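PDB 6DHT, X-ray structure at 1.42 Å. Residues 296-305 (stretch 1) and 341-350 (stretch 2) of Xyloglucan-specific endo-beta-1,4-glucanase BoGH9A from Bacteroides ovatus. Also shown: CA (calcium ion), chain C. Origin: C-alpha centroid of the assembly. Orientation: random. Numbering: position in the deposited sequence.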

# COMPACT_ATOMS: atom_id res chain seq x y z
N ALA A 296 -6.01 -20.94 -10.03
CA ALA A 296 -4.94 -19.96 -9.84
C ALA A 296 -3.58 -20.60 -10.01
O ALA A 296 -2.69 -20.05 -10.64
CB ALA A 296 -5.05 -19.33 -8.46
N LEU A 297 -3.42 -21.78 -9.42
CA LEU A 297 -2.13 -22.45 -9.49
C LEU A 297 -1.79 -22.88 -10.93
O LEU A 297 -0.68 -22.66 -11.42
CB LEU A 297 -2.07 -23.63 -8.52
CG LEU A 297 -0.70 -24.29 -8.44
CD1 LEU A 297 0.37 -23.33 -7.96
CD2 LEU A 297 -0.77 -25.53 -7.55
N LEU A 298 -2.78 -23.42 -11.63
CA LEU A 298 -2.56 -23.81 -13.02
C LEU A 298 -2.18 -22.60 -13.85
O LEU A 298 -1.22 -22.62 -14.62
CB LEU A 298 -3.83 -24.45 -13.59
CG LEU A 298 -4.12 -25.88 -13.13
CD1 LEU A 298 -5.54 -26.30 -13.51
CD2 LEU A 298 -3.12 -26.83 -13.73
N ALA A 299 -2.89 -21.49 -13.63
CA ALA A 299 -2.63 -20.25 -14.34
C ALA A 299 -1.24 -19.70 -14.05
O ALA A 299 -0.54 -19.19 -14.93
CB ALA A 299 -3.68 -19.22 -13.99
N ALA A 300 -0.85 -19.78 -12.77
CA ALA A 300 0.46 -19.31 -12.35
C ALA A 300 1.60 -20.04 -13.05
O ALA A 300 2.56 -19.41 -13.50
CB ALA A 300 0.61 -19.48 -10.84
N GLU A 301 1.48 -21.36 -13.14
CA GLU A 301 2.54 -22.18 -13.73
C GLU A 301 2.65 -21.89 -15.23
O GLU A 301 3.75 -21.74 -15.75
CB GLU A 301 2.31 -23.67 -13.43
CG GLU A 301 2.42 -23.99 -11.92
CD GLU A 301 2.66 -25.45 -11.60
OE1 GLU A 301 1.69 -26.16 -11.27
OE2 GLU A 301 3.84 -25.88 -11.64
N LYS A 302 1.51 -21.67 -15.88
CA LYS A 302 1.52 -21.31 -17.29
C LYS A 302 2.13 -19.91 -17.50
O LYS A 302 2.86 -19.68 -18.45
CB LYS A 302 0.10 -21.35 -17.89
CG LYS A 302 -0.44 -22.75 -18.14
CD LYS A 302 -1.60 -22.75 -19.13
CE LYS A 302 -1.14 -22.43 -20.56
NZ LYS A 302 -2.27 -22.38 -21.54
N ALA A 303 1.84 -18.96 -16.61
CA ALA A 303 2.42 -17.64 -16.75
C ALA A 303 3.92 -17.64 -16.51
O ALA A 303 4.67 -16.96 -17.20
CB ALA A 303 1.74 -16.66 -15.78
N TYR A 304 4.37 -18.40 -15.52
CA TYR A 304 5.79 -18.47 -15.25
C TYR A 304 6.52 -19.10 -16.45
O TYR A 304 7.58 -18.62 -16.86
CB TYR A 304 6.02 -19.28 -13.96
CG TYR A 304 7.45 -19.28 -13.50
CD1 TYR A 304 8.34 -20.26 -13.93
CD2 TYR A 304 7.92 -18.31 -12.62
CE1 TYR A 304 9.64 -20.26 -13.52
CE2 TYR A 304 9.23 -18.30 -12.21
CZ TYR A 304 10.09 -19.29 -12.66
OH TYR A 304 11.39 -19.29 -12.25
N ALA A 305 5.93 -20.15 -17.00
CA ALA A 305 6.46 -20.79 -18.20
C ALA A 305 6.63 -19.77 -19.33
O ALA A 305 7.69 -19.71 -19.97
CB ALA A 305 5.57 -21.92 -18.63
N GLU A 341 11.14 -10.06 -9.80
CA GLU A 341 9.86 -10.68 -10.10
C GLU A 341 10.06 -12.20 -10.29
O GLU A 341 9.23 -12.99 -9.87
CB GLU A 341 9.20 -10.02 -11.33
CG GLU A 341 8.66 -8.59 -11.10
CD GLU A 341 9.71 -7.50 -11.18
OE1 GLU A 341 10.89 -7.79 -11.48
OE2 GLU A 341 9.38 -6.32 -10.92
N PHE A 342 11.15 -12.59 -10.94
CA PHE A 342 11.47 -14.02 -11.04
C PHE A 342 11.66 -14.60 -9.62
O PHE A 342 11.14 -15.67 -9.31
CB PHE A 342 12.73 -14.24 -11.89
CG PHE A 342 12.45 -14.40 -13.38
CD1 PHE A 342 11.80 -15.52 -13.84
CD2 PHE A 342 12.85 -13.44 -14.27
CE1 PHE A 342 11.54 -15.69 -15.18
CE2 PHE A 342 12.60 -13.60 -15.64
CZ PHE A 342 11.94 -14.74 -16.08
N PHE A 343 12.35 -13.86 -8.75
CA PHE A 343 12.58 -14.35 -7.39
C PHE A 343 11.28 -14.52 -6.63
O PHE A 343 11.04 -15.55 -6.00
CB PHE A 343 13.49 -13.40 -6.62
CG PHE A 343 13.67 -13.78 -5.19
CD1 PHE A 343 14.43 -14.89 -4.86
CD2 PHE A 343 13.11 -13.04 -4.16
CE1 PHE A 343 14.62 -15.25 -3.56
CE2 PHE A 343 13.30 -13.40 -2.85
CZ PHE A 343 14.06 -14.51 -2.54
N TRP A 344 10.43 -13.51 -6.69
CA TRP A 344 9.16 -13.57 -5.98
C TRP A 344 8.27 -14.70 -6.53
O TRP A 344 7.77 -15.54 -5.78
CB TRP A 344 8.45 -12.19 -5.98
CG TRP A 344 7.11 -12.22 -5.33
CD1 TRP A 344 6.74 -12.97 -4.25
CD2 TRP A 344 5.94 -11.52 -5.75
NE1 TRP A 344 5.41 -12.78 -3.97
CE2 TRP A 344 4.90 -11.87 -4.86
CE3 TRP A 344 5.67 -10.60 -6.77
CZ2 TRP A 344 3.60 -11.37 -4.98
CZ3 TRP A 344 4.37 -10.09 -6.88
CH2 TRP A 344 3.36 -10.49 -5.99
N ALA A 345 8.12 -14.75 -7.85
CA ALA A 345 7.33 -15.81 -8.46
C ALA A 345 7.84 -17.22 -8.19
O ALA A 345 7.07 -18.09 -7.84
CB ALA A 345 7.20 -15.59 -9.97
N ALA A 346 9.14 -17.43 -8.35
CA ALA A 346 9.71 -18.76 -8.13
C ALA A 346 9.52 -19.14 -6.67
O ALA A 346 9.20 -20.29 -6.37
CB ALA A 346 11.16 -18.78 -8.52
N SER A 347 9.72 -18.17 -5.76
CA SER A 347 9.52 -18.45 -4.32
C SER A 347 8.09 -18.88 -4.03
O SER A 347 7.86 -19.90 -3.39
CB SER A 347 9.91 -17.24 -3.47
OG SER A 347 11.29 -16.99 -3.56
N GLU A 348 7.11 -18.13 -4.53
CA GLU A 348 5.73 -18.49 -4.31
C GLU A 348 5.41 -19.86 -4.91
O GLU A 348 4.68 -20.61 -4.32
CB GLU A 348 4.78 -17.42 -4.88
CG GLU A 348 4.88 -16.05 -4.23
CD GLU A 348 4.27 -16.00 -2.81
OE1 GLU A 348 3.79 -17.04 -2.26
OE2 GLU A 348 4.28 -14.89 -2.23
N LEU A 349 5.91 -20.11 -6.12
CA LEU A 349 5.64 -21.40 -6.75
C LEU A 349 6.28 -22.55 -5.99
O LEU A 349 5.69 -23.60 -5.84
CB LEU A 349 6.07 -21.38 -8.22
CG LEU A 349 5.00 -20.71 -9.10
CD1 LEU A 349 5.57 -20.23 -10.42
CD2 LEU A 349 3.77 -21.60 -9.30
N TYR A 350 7.48 -22.32 -5.46
CA TYR A 350 8.10 -23.32 -4.59
C TYR A 350 7.23 -23.61 -3.37
O TYR A 350 7.02 -24.77 -3.00
CB TYR A 350 9.48 -22.87 -4.15
CG TYR A 350 10.20 -23.83 -3.21
CD1 TYR A 350 10.28 -25.19 -3.49
CD2 TYR A 350 10.82 -23.37 -2.05
CE1 TYR A 350 10.96 -26.07 -2.64
CE2 TYR A 350 11.51 -24.23 -1.22
CZ TYR A 350 11.57 -25.58 -1.51
OH TYR A 350 12.25 -26.44 -0.68
CA CA C . 11.73 -5.47 -11.04
O HOH W 1 13.39 -3.65 -11.04

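The two stretches are helical throughout and run roughly antiparallel, with 141° between their N-to-C directions and a closest axial approach of 11.2 Å. The contact is small, burying 306 Å² in total, and it is apolar in character: no hydrogen bond crosses between the helices.

Packing rests on two reciprocal knobs. Leu349, whose CA-to-CB bond points toward the first helix, sits among Leu297, Ala300, Glu301 and Tyr304. Its CD2 lies 4.0 Å from Leu297 CD1, 4.1 Å from Ala300 CB and 3.8 Å from Glu301 CG, so the glutamate contributes its aliphatic portion here while its carboxylate atom OE2 is hydrogen-bonded elsewhere in the structure. Leu349 CD1 lies 3.7 Å from Tyr304 CB, which joins this knob to the second. In return, Tyr304 projects toward the other helix and settles among Phe342, Ala345, Ala346 and Leu349. The ring lies close to the second helix at the alanines: Tyr304 CD2 is 3.9 Å from Ala345 CB, which lies at the edge of the ring, near its plane.

The aromatic pair forms the far end of this packing. The CA-to-CB bond of Phe342 points sideways, but the ring end comes nearer, placing CD1 4.1 Å from Tyr304 CE2. Tyr304 OH approaches the edge of the Phe342 ring, 4.1 Å from CD1 of Phe342, and lies 3.8 Å from Ala346 CB. With Phe342 CD1 and Ala346 CB as its near neighbours across the contact, the hydroxyl is buried without a polar partner in the model.

Two side-chain hydrogen bonds form within the second helix. Ser347 OG donates to Phe343 O (2.8 Å), and Trp344 NE1 donates to Glu348 OE2 (3.0 Å, 152°), each spanning one helical turn. Glu341 takes no part in the interhelical contact; its OE1 and OE2 both bind the calcium ion CA at 2.5 Å, a bidentate arrangement.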